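Alpha/beta fold hydrolase (Pseudomonas aeruginosa, PDB 6I8W) probably hydrolyses ester bonds of membrane phospholipids, acting as a membrane-bound phospholipase A of the alpha/beta hydrolase family and a bacterial virulence factor. Local coordinates at residues R35-H43 / I52-E60; T250-L261 / S277-P288. All coordinates share one frame; numbering follows the deposited sequence.

Interaction 1 (R35-H43 / I52-E60). With CO2 (carbon dioxide), chain F.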
loop_
_atom_site.group_PDB
_atom_site.type_symbol
_atom_site.label_atom_id
_atom_site.label_comp_id
_atom_site.label_asym_id
_atom_site.label_seq_id
_atom_site.Cartn_x
_atom_site.Cartn_y
_atom_site.Cartn_z
ATOM N N ARG A 35 12.513 9.032 -1.499
ATOM C CA ARG A 35 13.141 8.014 -0.649
ATOM C C ARG A 35 14.284 8.630 0.176
ATOM O O ARG A 35 14.452 8.321 1.356
ATOM C CB ARG A 35 13.655 6.832 -1.487
ATOM C CG ARG A 35 12.530 6.045 -2.179
ATOM C CD ARG A 35 13.080 5.018 -3.169
ATOM N NE ARG A 35 12.009 4.262 -3.811
ATOM C CZ ARG A 35 12.211 3.263 -4.657
ATOM N NH1 ARG A 35 13.451 2.889 -4.953
ATOM N NH2 ARG A 35 11.170 2.623 -5.184
ATOM N N GLY A 36 15.084 9.482 -0.456
ATOM C CA GLY A 36 16.210 10.104 0.222
ATOM C C GLY A 36 15.739 10.981 1.382
ATOM O O GLY A 36 16.320 10.955 2.475
ATOM N N LEU A 37 14.681 11.752 1.155
ATOM C CA LEU A 37 14.134 12.589 2.228
ATOM C C LEU A 37 13.593 11.743 3.383
ATOM O O LEU A 37 13.624 12.165 4.526
ATOM C CB LEU A 37 13.039 13.513 1.698
ATOM C CG LEU A 37 13.496 14.684 0.818
ATOM C CD1 LEU A 37 12.276 15.332 0.185
ATOM C CD2 LEU A 37 14.295 15.728 1.635
ATOM N N ALA A 38 13.133 10.535 3.084
ATOM C CA ALA A 38 12.580 9.670 4.119
ATOM C C ALA A 38 13.651 8.816 4.777
ATOM O O ALA A 38 13.382 8.129 5.764
ATOM C CB ALA A 38 11.508 8.787 3.535
ATOM N N GLY A 39 14.861 8.847 4.225
ATOM C CA GLY A 39 15.932 8.007 4.721
ATOM C C GLY A 39 15.732 6.529 4.368
ATOM O O GLY A 39 16.146 5.658 5.122
ATOM N N LEU A 40 15.080 6.248 3.243
ATOM C CA LEU A 40 14.808 4.867 2.809
ATOM C C LEU A 40 15.655 4.479 1.598
ATOM O O LEU A 40 15.859 5.292 0.717
ATOM C CB LEU A 40 13.336 4.701 2.446
ATOM C CG LEU A 40 12.354 4.946 3.601
ATOM C CD1 LEU A 40 10.920 5.042 3.070
ATOM C CD2 LEU A 40 12.477 3.807 4.614
ATOM N N SER A 41 16.147 3.249 1.571
ATOM C CA SER A 41 16.837 2.736 0.394
ATOM C C SER A 41 16.263 1.374 0.020
ATOM O O SER A 41 15.659 0.686 0.857
ATOM C CB SER A 41 18.345 2.669 0.639
ATOM O OG SER A 41 18.641 1.844 1.747
ATOM N N GLU A 42 16.444 0.996 -1.242
ATOM C CA GLU A 42 15.811 -0.204 -1.798
ATOM C C GLU A 42 16.697 -1.447 -1.751
ATOM O O GLU A 42 17.892 -1.385 -2.021
ATOM C CB GLU A 42 15.364 0.066 -3.242
ATOM C CG GLU A 42 14.650 -1.138 -3.884
ATOM C CD GLU A 42 13.973 -0.799 -5.207
ATOM O OE1 GLU A 42 14.173 0.322 -5.714
ATOM O OE2 GLU A 42 13.237 -1.660 -5.742
ATOM N N HIS A 43 16.088 -2.579 -1.407
ATOM C CA HIS A 43 16.759 -3.863 -1.389
ATOM C C HIS A 43 15.812 -4.896 -1.967
ATOM O O HIS A 43 14.674 -4.576 -2.298
ATOM C CB HIS A 43 17.145 -4.246 0.044
ATOM C CG HIS A 43 17.901 -3.177 0.761
ATOM N ND1 HIS A 43 19.269 -3.038 0.661
ATOM C CD2 HIS A 43 17.476 -2.166 1.557
ATOM C CE1 HIS A 43 19.656 -2.000 1.384
ATOM N NE2 HIS A 43 18.588 -1.453 1.934
ATOM N N ILE A 52 11.210 -10.275 -3.624
ATOM C CA ILE A 52 10.418 -9.246 -2.981
ATOM C C ILE A 52 11.255 -7.988 -2.820
ATOM O O ILE A 52 12.269 -8.003 -2.127
ATOM C CB ILE A 52 9.897 -9.733 -1.638
ATOM C CG1 ILE A 52 9.009 -10.975 -1.866
ATOM C CG2 ILE A 52 9.168 -8.595 -0.898
ATOM C CD1 ILE A 52 8.193 -11.366 -0.652
ATOM N N ALA A 53 10.840 -6.916 -3.496
ATOM C CA ALA A 53 11.502 -5.631 -3.378
ATOM C C ALA A 53 11.011 -4.927 -2.120
ATOM O O ALA A 53 9.831 -5.027 -1.760
ATOM C CB ALA A 53 11.237 -4.751 -4.627
ATOM N N TYR A 54 11.903 -4.213 -1.445
ATOM C CA TYR A 54 11.475 -3.474 -0.269
ATOM C C TYR A 54 12.341 -2.268 -0.016
ATOM O O TYR A 54 13.455 -2.167 -0.518
ATOM C CB TYR A 54 11.450 -4.381 0.977
ATOM C CG TYR A 54 12.784 -4.945 1.459
ATOM C CD1 TYR A 54 13.338 -6.078 0.869
ATOM C CD2 TYR A 54 13.468 -4.360 2.531
ATOM C CE1 TYR A 54 14.558 -6.613 1.311
ATOM C CE2 TYR A 54 14.690 -4.898 2.992
ATOM C CZ TYR A 54 15.220 -6.017 2.378
ATOM O OH TYR A 54 16.411 -6.546 2.824
ATOM N N LEU A 55 11.786 -1.334 0.741
ATOM C CA LEU A 55 12.536 -0.185 1.225
ATOM C C LEU A 55 12.865 -0.401 2.681
ATOM O O LEU A 55 12.079 -1.026 3.419
ATOM C CB LEU A 55 11.738 1.103 1.062
ATOM C CG LEU A 55 11.376 1.475 -0.375
ATOM C CD1 LEU A 55 10.487 2.704 -0.389
ATOM C CD2 LEU A 55 12.636 1.704 -1.215
ATOM N N GLU A 56 14.008 0.124 3.103
ATOM C CA GLU A 56 14.420 0.020 4.499
ATOM C C GLU A 56 15.131 1.294 4.969
ATOM O O GLU A 56 15.865 1.922 4.199
ATOM C CB GLU A 56 15.328 -1.196 4.681
ATOM C CG GLU A 56 15.754 -1.445 6.115
ATOM C CD GLU A 56 16.736 -2.598 6.231
ATOM O OE1 GLU A 56 17.351 -2.957 5.207
ATOM O OE2 GLU A 56 16.895 -3.138 7.340
ATOM N N GLY A 57 14.912 1.680 6.227
ATOM C CA GLY A 57 15.565 2.863 6.778
ATOM C C GLY A 57 15.561 2.828 8.292
ATOM O O GLY A 57 14.915 1.969 8.893
ATOM N N GLY A 58 16.290 3.748 8.912
ATOM C CA GLY A 58 16.362 3.795 10.360
ATOM C C GLY A 58 17.364 2.790 10.891
ATOM O O GLY A 58 17.954 2.030 10.133
ATOM N N SER A 59 17.569 2.787 12.201
ATOM C CA SER A 59 18.529 1.877 12.812
ATOM C C SER A 59 17.921 0.534 13.153
ATOM O O SER A 59 16.844 0.477 13.738
ATOM C CB SER A 59 19.111 2.496 14.088
ATOM O OG SER A 59 19.719 1.490 14.875
ATOM N N GLU A 60 18.638 -0.541 12.829
ATOM C CA GLU A 60 18.201 -1.896 13.160
ATOM C C GLU A 60 18.149 -2.157 14.665
ATOM O O GLU A 60 17.612 -3.172 15.093
ATOM C CB GLU A 60 19.112 -2.925 12.490
ATOM C CG GLU A 60 19.055 -2.887 10.972
ATOM C CD GLU A 60 19.951 -3.921 10.319
ATOM O OE1 GLU A 60 20.491 -4.789 11.040
ATOM O OE2 GLU A 60 20.114 -3.865 9.082
HETATM C C CO2 F . 19.244 -6.160 -2.791
HETATM O O1 CO2 F . 19.401 -6.110 -1.668
HETATM O O2 CO2 F . 19.083 -6.209 -3.914
HETATM O O HOH W 1 17.665 5.727 7.385
HETATM O O HOH W 2 18.487 3.468 4.141
#

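Interaction 2 (T250-L261 / S277-P288). With MYR (myristic acid), chain C.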
loop_
_atom_site.group_PDB
_atom_site.type_symbol
_atom_site.label_atom_id
_atom_site.label_comp_id
_atom_site.label_asym_id
_atom_site.label_seq_id
_atom_site.Cartn_x
_atom_site.Cartn_y
_atom_site.Cartn_z
ATOM N N THR A 250 -4.498 -2.429 18.587
ATOM C CA THR A 250 -4.850 -2.246 17.191
ATOM C C THR A 250 -5.405 -0.845 16.958
ATOM O O THR A 250 -6.405 -0.448 17.559
ATOM C CB THR A 250 -5.889 -3.300 16.738
ATOM O OG1 THR A 250 -5.326 -4.609 16.883
ATOM C CG2 THR A 250 -6.288 -3.089 15.281
ATOM N N LEU A 251 -4.739 -0.100 16.086
ATOM C CA LEU A 251 -5.198 1.220 15.702
ATOM C C LEU A 251 -6.105 1.100 14.484
ATOM O O LEU A 251 -5.722 0.496 13.481
ATOM C CB LEU A 251 -4.017 2.140 15.393
ATOM C CG LEU A 251 -4.383 3.519 14.821
ATOM C CD1 LEU A 251 -5.231 4.325 15.817
ATOM C CD2 LEU A 251 -3.093 4.303 14.445
ATOM N N LEU A 252 -7.305 1.659 14.591
ATOM C CA LEU A 252 -8.220 1.786 13.459
ATOM C C LEU A 252 -8.170 3.229 12.996
ATOM O O LEU A 252 -8.617 4.117 13.722
ATOM C CB LEU A 252 -9.659 1.398 13.862
ATOM C CG LEU A 252 -9.783 0.046 14.551
ATOM C CD1 LEU A 252 -11.231 -0.253 14.956
ATOM C CD2 LEU A 252 -9.221 -1.056 13.628
ATOM N N LEU A 253 -7.612 3.481 11.815
ATOM C CA LEU A 253 -7.504 4.863 11.337
ATOM C C LEU A 253 -8.173 5.001 9.972
ATOM O O LEU A 253 -7.900 4.207 9.063
ATOM C CB LEU A 253 -6.031 5.305 11.266
ATOM C CG LEU A 253 -5.742 6.774 10.911
ATOM C CD1 LEU A 253 -4.463 7.305 11.581
ATOM C CD2 LEU A 253 -5.655 6.961 9.375
ATOM N N TRP A 254 -9.027 6.019 9.829
ATOM C CA TRP A 254 -9.810 6.203 8.606
ATOM C C TRP A 254 -9.777 7.640 8.126
ATOM O O TRP A 254 -9.656 8.561 8.934
ATOM C CB TRP A 254 -11.277 5.797 8.828
ATOM C CG TRP A 254 -11.778 4.777 7.827
ATOM C CD1 TRP A 254 -12.491 5.024 6.682
ATOM C CD2 TRP A 254 -11.601 3.357 7.890
ATOM N NE1 TRP A 254 -12.761 3.839 6.029
ATOM C CE2 TRP A 254 -12.221 2.804 6.749
ATOM C CE3 TRP A 254 -10.969 2.499 8.796
ATOM C CZ2 TRP A 254 -12.233 1.433 6.494
ATOM C CZ3 TRP A 254 -10.977 1.136 8.540
ATOM C CH2 TRP A 254 -11.607 0.617 7.399
ATOM N N GLY A 255 -9.875 7.825 6.811
ATOM C CA GLY A 255 -10.275 9.106 6.251
ATOM C C GLY A 255 -11.791 9.118 6.234
ATOM O O GLY A 255 -12.392 8.187 5.710
ATOM N N ASP A 256 -12.421 10.147 6.799
ATOM C CA ASP A 256 -13.874 10.125 6.951
ATOM C C ASP A 256 -14.603 10.028 5.605
ATOM O O ASP A 256 -15.673 9.424 5.525
ATOM C CB ASP A 256 -14.368 11.364 7.727
ATOM C CG ASP A 256 -14.059 12.688 7.014
ATOM O OD1 ASP A 256 -13.221 12.706 6.087
ATOM O OD2 ASP A 256 -14.635 13.733 7.407
ATOM N N ARG A 257 -14.008 10.561 4.542
ATOM C CA ARG A 257 -14.692 10.591 3.242
ATOM C C ARG A 257 -14.163 9.529 2.270
ATOM O O ARG A 257 -14.298 9.669 1.048
ATOM C CB ARG A 257 -14.567 11.984 2.627
ATOM C CG ARG A 257 -15.209 13.082 3.494
ATOM C CD ARG A 257 -15.161 14.441 2.816
ATOM N NE ARG A 257 -15.983 14.484 1.607
ATOM C CZ ARG A 257 -16.023 15.519 0.775
ATOM N NH1 ARG A 257 -15.282 16.595 1.022
ATOM N NH2 ARG A 257 -16.799 15.486 -0.300
ATOM N N ASP A 258 -13.567 8.477 2.827
ATOM C CA ASP A 258 -13.108 7.308 2.068
ATOM C C ASP A 258 -14.261 6.784 1.208
ATOM O O ASP A 258 -15.300 6.399 1.731
ATOM C CB ASP A 258 -12.606 6.222 3.032
ATOM C CG ASP A 258 -11.929 5.050 2.324
ATOM O OD1 ASP A 258 -12.196 4.803 1.125
ATOM O OD2 ASP A 258 -11.127 4.357 2.990
ATOM N N ARG A 259 -14.078 6.794 -0.108
ATOM C CA ARG A 259 -15.125 6.333 -1.021
ATOM C C ARG A 259 -14.924 4.868 -1.395
ATOM O O ARG A 259 -15.841 4.212 -1.922
ATOM C CB ARG A 259 -15.157 7.202 -2.280
ATOM C CG ARG A 259 -15.716 8.599 -2.052
ATOM C CD ARG A 259 -15.191 9.598 -3.077
ATOM N NE ARG A 259 -15.596 9.309 -4.453
ATOM C CZ ARG A 259 -15.305 10.096 -5.484
ATOM N NH1 ARG A 259 -14.613 11.208 -5.275
ATOM N NH2 ARG A 259 -15.700 9.783 -6.717
ATOM N N VAL A 260 -13.731 4.352 -1.116
ATOM C CA VAL A 260 -13.378 2.983 -1.483
ATOM C C VAL A 260 -13.879 1.973 -0.450
ATOM O O VAL A 260 -14.485 0.967 -0.787
ATOM C CB VAL A 260 -11.846 2.846 -1.631
ATOM C CG1 VAL A 260 -11.478 1.479 -2.205
ATOM C CG2 VAL A 260 -11.303 3.962 -2.500
ATOM N N LEU A 261 -13.598 2.249 0.819
ATOM C CA LEU A 261 -14.030 1.405 1.932
ATOM C C LEU A 261 -14.621 2.319 3.002
ATOM O O LEU A 261 -14.008 3.325 3.379
ATOM C CB LEU A 261 -12.864 0.597 2.495
ATOM C CG LEU A 261 -12.155 -0.333 1.504
ATOM C CD1 LEU A 261 -10.930 -0.936 2.169
ATOM C CD2 LEU A 261 -13.093 -1.408 1.019
ATOM N N SER A 277 -7.760 1.217 19.294
ATOM C CA SER A 277 -7.700 2.672 19.320
ATOM C C SER A 277 -8.354 3.161 18.038
ATOM O O SER A 277 -8.371 2.442 17.036
ATOM C CB SER A 277 -6.253 3.202 19.407
ATOM O OG SER A 277 -5.602 2.791 20.595
ATOM N N VAL A 278 -8.860 4.387 18.043
ATOM C CA VAL A 278 -9.540 4.897 16.860
ATOM C C VAL A 278 -9.040 6.290 16.494
ATOM O O VAL A 278 -8.887 7.149 17.361
ATOM C CB VAL A 278 -11.076 4.952 17.066
ATOM C CG1 VAL A 278 -11.759 5.607 15.871
ATOM C CG2 VAL A 278 -11.664 3.553 17.324
ATOM N N VAL A 279 -8.769 6.497 15.210
ATOM C CA VAL A 279 -8.559 7.834 14.673
ATOM C C VAL A 279 -9.376 8.007 13.388
ATOM O O VAL A 279 -9.229 7.233 12.456
ATOM C CB VAL A 279 -7.069 8.123 14.375
ATOM C CG1 VAL A 279 -6.930 9.444 13.629
ATOM C CG2 VAL A 279 -6.230 8.137 15.692
ATOM N N ILE A 280 -10.242 9.015 13.347
ATOM C CA ILE A 280 -10.912 9.358 12.097
ATOM C C ILE A 280 -10.470 10.749 11.700
ATOM O O ILE A 280 -10.747 11.722 12.407
ATOM C CB ILE A 280 -12.457 9.305 12.210
ATOM C CG1 ILE A 280 -12.911 7.925 12.689
ATOM C CG2 ILE A 280 -13.125 9.634 10.856
ATOM C CD1 ILE A 280 -14.423 7.815 12.926
ATOM N N MET A 281 -9.782 10.840 10.569
ATOM C CA MET A 281 -9.303 12.122 10.072
ATOM C C MET A 281 -10.358 12.800 9.211
ATOM O O MET A 281 -11.006 12.150 8.393
ATOM C CB MET A 281 -7.995 11.929 9.297
ATOM C CG MET A 281 -6.831 11.582 10.245
ATOM S SD MET A 281 -5.325 11.033 9.410
ATOM C CE MET A 281 -5.006 12.436 8.364
ATOM N N GLU A 282 -10.544 14.100 9.425
ATOM C CA GLU A 282 -11.626 14.850 8.790
ATOM C C GLU A 282 -11.268 15.306 7.374
ATOM O O GLU A 282 -10.131 15.701 7.112
ATOM C CB GLU A 282 -11.990 16.079 9.632
ATOM C CG GLU A 282 -13.300 16.745 9.211
ATOM C CD GLU A 282 -13.067 17.943 8.312
ATOM O OE1 GLU A 282 -11.925 18.455 8.290
ATOM O OE2 GLU A 282 -14.016 18.377 7.629
ATOM N N ASN A 283 -12.249 15.257 6.478
ATOM C CA ASN A 283 -12.095 15.673 5.083
ATOM C C ASN A 283 -10.907 14.998 4.414
ATOM O O ASN A 283 -10.112 15.649 3.724
ATOM C CB ASN A 283 -11.947 17.201 4.973
ATOM C CG ASN A 283 -12.348 17.726 3.595
ATOM O OD1 ASN A 283 -13.286 17.226 2.977
ATOM N ND2 ASN A 283 -11.613 18.713 3.099
ATOM N N CYS A 284 -10.816 13.687 4.611
ATOM C CA CYS A 284 -9.715 12.901 4.095
ATOM C C CYS A 284 -10.234 11.652 3.399
ATOM O O CYS A 284 -11.304 11.131 3.736
ATOM C CB CYS A 284 -8.760 12.516 5.227
ATOM S SG CYS A 284 -7.240 11.776 4.655
ATOM N N GLY A 285 -9.489 11.177 2.412
ATOM C CA GLY A 285 -9.956 10.038 1.629
ATOM C C GLY A 285 -9.381 8.714 2.089
ATOM O O GLY A 285 -9.024 8.530 3.259
ATOM N N HIS A 286 -9.272 7.802 1.131
ATOM C CA HIS A 286 -8.893 6.412 1.345
ATOM C C HIS A 286 -7.430 6.165 1.722
ATOM O O HIS A 286 -7.091 5.106 2.257
ATOM C CB HIS A 286 -9.215 5.639 0.057
ATOM C CG HIS A 286 -8.923 4.174 0.122
ATOM N ND1 HIS A 286 -9.435 3.354 1.104
ATOM C CD2 HIS A 286 -8.223 3.368 -0.714
ATOM C CE1 HIS A 286 -9.026 2.113 0.897
ATOM N NE2 HIS A 286 -8.285 2.098 -0.197
ATOM N N VAL A 287 -6.547 7.112 1.418
ATOM C CA VAL A 287 -5.127 6.876 1.701
ATOM C C VAL A 287 -4.534 8.035 2.519
ATOM O O VAL A 287 -3.715 8.811 2.026
ATOM C CB VAL A 287 -4.318 6.630 0.386
ATOM C CG1 VAL A 287 -4.669 5.238 -0.222
ATOM C CG2 VAL A 287 -4.596 7.712 -0.646
ATOM N N PRO A 288 -4.958 8.154 3.793
ATOM C CA PRO A 288 -4.515 9.258 4.660
ATOM C C PRO A 288 -2.987 9.392 4.712
ATOM O O PRO A 288 -2.466 10.522 4.732
ATOM C CB PRO A 288 -5.067 8.878 6.054
ATOM C CG PRO A 288 -6.086 7.847 5.834
ATOM C CD PRO A 288 -5.824 7.189 4.499
HETATM C C1 MYR C . -5.070 1.972 -3.079
HETATM O O1 MYR C . -4.518 1.698 -1.987
HETATM O O2 MYR C . -6.106 1.388 -3.470
HETATM C C2 MYR C . -4.515 3.108 -3.915
HETATM C C3 MYR C . -3.273 3.695 -3.245
HETATM C C4 MYR C . -2.883 5.037 -3.858
HETATM C C5 MYR C . -2.388 4.889 -5.289
HETATM C C6 MYR C . -1.789 6.206 -5.764
HETATM C C7 MYR C . -0.304 6.071 -6.089
HETATM C C8 MYR C . 0.475 7.286 -5.592
HETATM C C9 MYR C . 1.554 7.724 -6.581
HETATM C C10 MYR C . 2.944 7.396 -6.050
HETATM C C11 MYR C . 4.040 8.099 -6.844
HETATM C C12 MYR C . 5.395 7.458 -6.561
HETATM C C13 MYR C . 6.516 8.477 -6.695
HETATM C C14 MYR C . 7.532 8.283 -5.592
HETATM O O HOH W 3 -11.654 7.981 -1.295
#

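Interaction 1 (R35-H43 / I52-E60)
Two first torsions set the pairing of H43 with Y54. With chi1 of 65° the Y54 ring sits between its own backbone N and carbonyl carbon, which brings it toward H43 and lays the phenol face against the H43 methylene, CB lying 3.9 Å from the centroid of the Y54 ring in a CH-pi contact. At H43, chi1 of -52° swings the imidazole to the side of its backbone N, and the two rings meet obliquely, their planes 37° apart. O1 of a bound carbon dioxide, which is hydrogen-bonded to S44, lies in the imidazole plane at its edge and 3.4 Å from H43 CB. The E56 carboxylate, nearly perpendicular to the imidazole, crosses it at a slant with OE1 3.7 Å from H43 CD2, while its OE2 is hydrogen-bonded to H90. On this face S41 OG and E56 O are also joined through a water.

L55 does the work on the other face. Its CD2 sits over one face of the R35 guanidinium, 3.7 Å from NE, and against CA of E42, while L40 crosses the same leucine at about a right angle. The salt bridge from R35 NH1 to E42 OE1, 2.8 Å long, reaches the carboxylate from above its plane, and D76 takes R35 NE; bonds from two sides probably limit the rotation of the guanidinium over the leucine.

Between the two faces, S41 with E56 and H43 with Y54 form antiparallel hydrogen-bonded pairs, flanking the non-hydrogen-bonded pair E42 with L55. A Schellman motif at G39 ends the long helix 3-38 and turns the chain into the strand; at that turn G39 O lies 3.3 Å from G57 CA. The whole is an antiparallel beta hairpin at the edge of the central sheet, entered directly from the N-terminal helix.

Interaction 2 (T250-L261 / S277-P288)
H286 and D258 meet through a nearly straight hydrogen bond, ND1 to OD2 at 2.7 Å and 171°, in the imidazole plane and on the syn side of the carboxylate, though 27° out of its plane. With CG of H286 anti to the backbone N (chi1 -178°), the ring is carried to D258. Its NE2 bonds to S137 OG, and O2 of a myristic acid lies 4.0 Å from NE2 of H286. V260 closes one face of the ring, its CB 3.6 Å from the H286 centroid, and L261 CD1 touches the ring edge.

Around this shell, D258 OD1 accepts from V260 N, an Asx turn, and from L261 N, an Asx motif, which limits how the aspartate rotates. Farther out, D256 holds the approaching loop: OD1 takes C284 N at 3.0 Å and OD2 takes N283 N. R257 NH1 reaches N283 OD1, with guanidinium and amide nearly coplanar. Behind, strands 250-255 and 276-281 run parallel, bonded alternately from T250 O to D256 N, and L253 packs between V279 and P288, CD2 lying 3.7 Å from P288 CG.

Acid and histidine on loops after consecutive parallel strands, facing a serine on a probable nucleophile elbow, fit the Ser-His-Asp triad of alpha/beta hydrolases.

How the interactions relate
Interactions 1 and 2 illustrate how one sheet can serve different ends at its two margins. The hairpin of 35-43 with 52-60 includes one outermost strand and follows the N-terminal helix; 250-261 with 277-288 includes the other, and their centres are about 26 Å apart and their nearest atoms about 14 Å. Both are partly buried, but interaction 2 buries more surface between its segments, 950 against 533 Å². Strand direction differs too: antiparallel neighbours in the first, parallel neighbours of a beta-alpha-beta unit in the second. In interaction 1 the charged groups tie helix to strand beside a buried leucine, whereas in interaction 2 carboxylates organise loops beyond the strands, around the probable active site.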